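Local coordinates for glycine cleavage system H protein (Mycobacterium tuberculosis, PDB 3IFT) that probably carries the methylamine group of glycine from the P protein to the T protein of the glycine cleavage system on a lipoyl-lysine arm, at residues Q42-V51 with L93-N101. Residues are numbered along the deposited sequence; the frame is centred on the assembly and turned at random. Where two conformers were deposited one is given.
Sequences QSALGDVVFV and LDGTPQLVN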
# COMPACT_ATOMS: atom_id res chain seq x y z
N GLN A 42 -1.94 -9.09 -4.32
CA GLN A 42 -2.02 -10.17 -3.36
C GLN A 42 -2.24 -11.51 -4.10
O GLN A 42 -1.61 -12.54 -3.80
CB GLN A 42 -3.09 -9.87 -2.30
CG GLN A 42 -4.54 -9.90 -2.74
CD GLN A 42 -5.04 -11.30 -3.02
OE1 GLN A 42 -4.47 -12.28 -2.55
NE2 GLN A 42 -6.08 -11.40 -3.83
N SER A 43 -3.08 -11.48 -5.12
CA SER A 43 -3.36 -12.70 -5.85
C SER A 43 -2.12 -13.20 -6.57
O SER A 43 -1.83 -14.40 -6.56
CB SER A 43 -4.50 -12.48 -6.82
OG SER A 43 -4.83 -13.74 -7.36
N ALA A 44 -1.36 -12.27 -7.15
CA ALA A 44 -0.16 -12.60 -7.88
C ALA A 44 0.93 -13.13 -6.96
O ALA A 44 1.65 -14.05 -7.29
CB ALA A 44 0.36 -11.39 -8.62
N LEU A 45 1.07 -12.49 -5.80
CA LEU A 45 2.09 -12.88 -4.86
C LEU A 45 1.83 -14.27 -4.34
O LEU A 45 2.76 -15.05 -4.18
CB LEU A 45 2.11 -11.91 -3.70
CG LEU A 45 3.31 -11.92 -2.77
CD1 LEU A 45 4.55 -11.40 -3.51
CD2 LEU A 45 2.93 -11.03 -1.55
N GLY A 46 0.59 -14.57 -4.01
CA GLY A 46 0.26 -15.81 -3.35
C GLY A 46 -0.07 -15.51 -1.89
O GLY A 46 0.02 -14.37 -1.43
N ASP A 47 -0.46 -16.54 -1.17
CA ASP A 47 -0.73 -16.41 0.25
C ASP A 47 0.44 -15.77 1.00
O ASP A 47 1.56 -16.28 1.04
CB ASP A 47 -1.05 -17.76 0.87
CG ASP A 47 -2.37 -18.32 0.41
OD1 ASP A 47 -3.24 -17.56 -0.07
OD2 ASP A 47 -2.53 -19.53 0.54
N VAL A 48 0.15 -14.65 1.64
CA VAL A 48 1.16 -13.93 2.33
C VAL A 48 1.45 -14.65 3.62
O VAL A 48 0.58 -14.88 4.43
CB VAL A 48 0.76 -12.50 2.60
CG1 VAL A 48 1.84 -11.81 3.38
CG2 VAL A 48 0.48 -11.80 1.25
N VAL A 49 2.70 -15.01 3.74
CA VAL A 49 3.22 -15.67 4.90
C VAL A 49 4.01 -14.68 5.75
O VAL A 49 4.24 -14.94 6.92
CB VAL A 49 4.13 -16.83 4.48
CG1 VAL A 49 3.31 -17.82 3.64
CG2 VAL A 49 5.28 -16.32 3.69
N PHE A 50 4.43 -13.57 5.15
CA PHE A 50 5.24 -12.60 5.86
C PHE A 50 5.15 -11.20 5.23
O PHE A 50 5.04 -11.05 4.03
CB PHE A 50 6.68 -13.08 5.97
CG PHE A 50 7.51 -12.26 6.91
CD1 PHE A 50 7.20 -12.24 8.29
CD2 PHE A 50 8.59 -11.52 6.45
CE1 PHE A 50 7.98 -11.45 9.19
CE2 PHE A 50 9.36 -10.73 7.33
CZ PHE A 50 9.05 -10.70 8.70
N VAL A 51 5.15 -10.21 6.10
CA VAL A 51 5.09 -8.81 5.76
C VAL A 51 6.13 -8.09 6.60
O VAL A 51 6.02 -8.08 7.80
CB VAL A 51 3.72 -8.25 6.09
CG1 VAL A 51 3.70 -6.76 5.85
CG2 VAL A 51 2.65 -8.93 5.22
N LEU A 93 -1.23 -8.42 10.81
CA LEU A 93 -0.55 -9.19 9.78
C LEU A 93 0.55 -10.03 10.36
O LEU A 93 1.05 -10.94 9.68
CB LEU A 93 0.04 -8.25 8.71
CG LEU A 93 -0.94 -7.31 8.05
CD1 LEU A 93 -0.31 -6.58 6.89
CD2 LEU A 93 -2.22 -8.06 7.61
N ASP A 94 0.92 -9.74 11.60
CA ASP A 94 1.93 -10.54 12.30
C ASP A 94 1.43 -11.97 12.43
O ASP A 94 2.15 -12.91 12.13
CB ASP A 94 2.23 -9.98 13.69
CG ASP A 94 3.43 -10.64 14.33
OD1 ASP A 94 4.39 -10.94 13.60
OD2 ASP A 94 3.41 -10.84 15.57
N GLY A 95 0.21 -12.11 12.92
CA GLY A 95 -0.40 -13.43 13.15
C GLY A 95 -1.22 -13.91 11.97
O GLY A 95 -1.32 -15.13 11.75
N THR A 96 -1.79 -12.97 11.21
CA THR A 96 -2.75 -13.27 10.15
C THR A 96 -2.36 -12.49 8.88
O THR A 96 -3.09 -11.61 8.42
CB THR A 96 -4.18 -12.92 10.57
OG1 THR A 96 -4.39 -13.37 11.92
CG2 THR A 96 -5.26 -13.54 9.62
N PRO A 97 -1.20 -12.80 8.33
CA PRO A 97 -0.72 -12.08 7.14
C PRO A 97 -1.65 -12.27 5.93
O PRO A 97 -1.73 -11.37 5.08
CB PRO A 97 0.68 -12.69 6.91
CG PRO A 97 0.68 -14.03 7.68
CD PRO A 97 -0.16 -13.71 8.88
N GLN A 98 -2.38 -13.38 5.87
CA GLN A 98 -3.27 -13.61 4.75
C GLN A 98 -4.48 -12.67 4.73
O GLN A 98 -5.23 -12.69 3.79
CB GLN A 98 -3.74 -15.05 4.67
CG GLN A 98 -2.66 -15.97 4.09
CD GLN A 98 -3.10 -17.42 4.04
OE1 GLN A 98 -4.29 -17.71 3.93
NE2 GLN A 98 -2.15 -18.32 4.17
N LEU A 99 -4.64 -11.84 5.73
CA LEU A 99 -5.54 -10.68 5.62
C LEU A 99 -5.24 -9.85 4.40
O LEU A 99 -6.13 -9.25 3.80
CB LEU A 99 -5.46 -9.79 6.86
CG LEU A 99 -6.09 -10.38 8.13
CD1 LEU A 99 -5.72 -9.54 9.32
CD2 LEU A 99 -7.61 -10.47 7.96
N VAL A 100 -3.96 -9.77 4.05
CA VAL A 100 -3.54 -9.06 2.84
C VAL A 100 -4.20 -9.69 1.62
O VAL A 100 -4.73 -9.02 0.73
CB VAL A 100 -2.00 -9.07 2.73
CG1 VAL A 100 -1.54 -8.40 1.45
CG2 VAL A 100 -1.38 -8.36 3.92
N ASN A 101 -4.23 -11.02 1.61
CA ASN A 101 -4.90 -11.75 0.52
C ASN A 101 -6.41 -11.73 0.62
O ASN A 101 -7.11 -11.55 -0.36
CB ASN A 101 -4.49 -13.22 0.57
CG ASN A 101 -3.05 -13.42 0.48
OD1 ASN A 101 -2.40 -13.80 1.46
ND2 ASN A 101 -2.50 -13.23 -0.72
O HOH W 1 0.15 -17.47 5.12
O HOH W 2 3.94 -13.50 9.66
O HOH W 3 4.24 -11.33 9.00
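The side-chain amide of Asn-101 plugs the turn between helix 39-45 and strand 48-52 with three hydrogen bonds. Asn-101 OD1 accepts the backbone N-H of Val-48, 2.7 Å from its N, on a lone pair and almost straight (174°). Asn-101 ND2 makes two bonds: to OE1 of Gln-42 at 2.9 Å, in both amide planes although these stand 82° apart, and to the carbonyl O of Gly-46, also 2.9 Å, which it meets from above the carbonyl plane. Gln-42 reaches it by folding back, CG between backbone N and carbonyl carbon and the chain bent again at the next bond, while its NE2 is held by Asp-39. In this lipoyl-domain fold the gripped turn, with Gly-46 at positive phi just past the helix, lies close to Lys-73, the predicted lipoyl attachment site, unmodified here, whose NZ bonds to the carbonyl O of Ala-44. Val-48 divides its branches: CG1 lies 3.8 Å from CB of Pro-97, whereas CG2 meets CG1 of Val-100. The carboxylate of Asp-47 stacks on the Gln-98 amide, their planes 18° apart. Past the classic beta bulge that Val-49 and Phe-50 form opposite Glu-70, both methyls of Val-51 touch CD1 of Leu-93 at 4.1 Å.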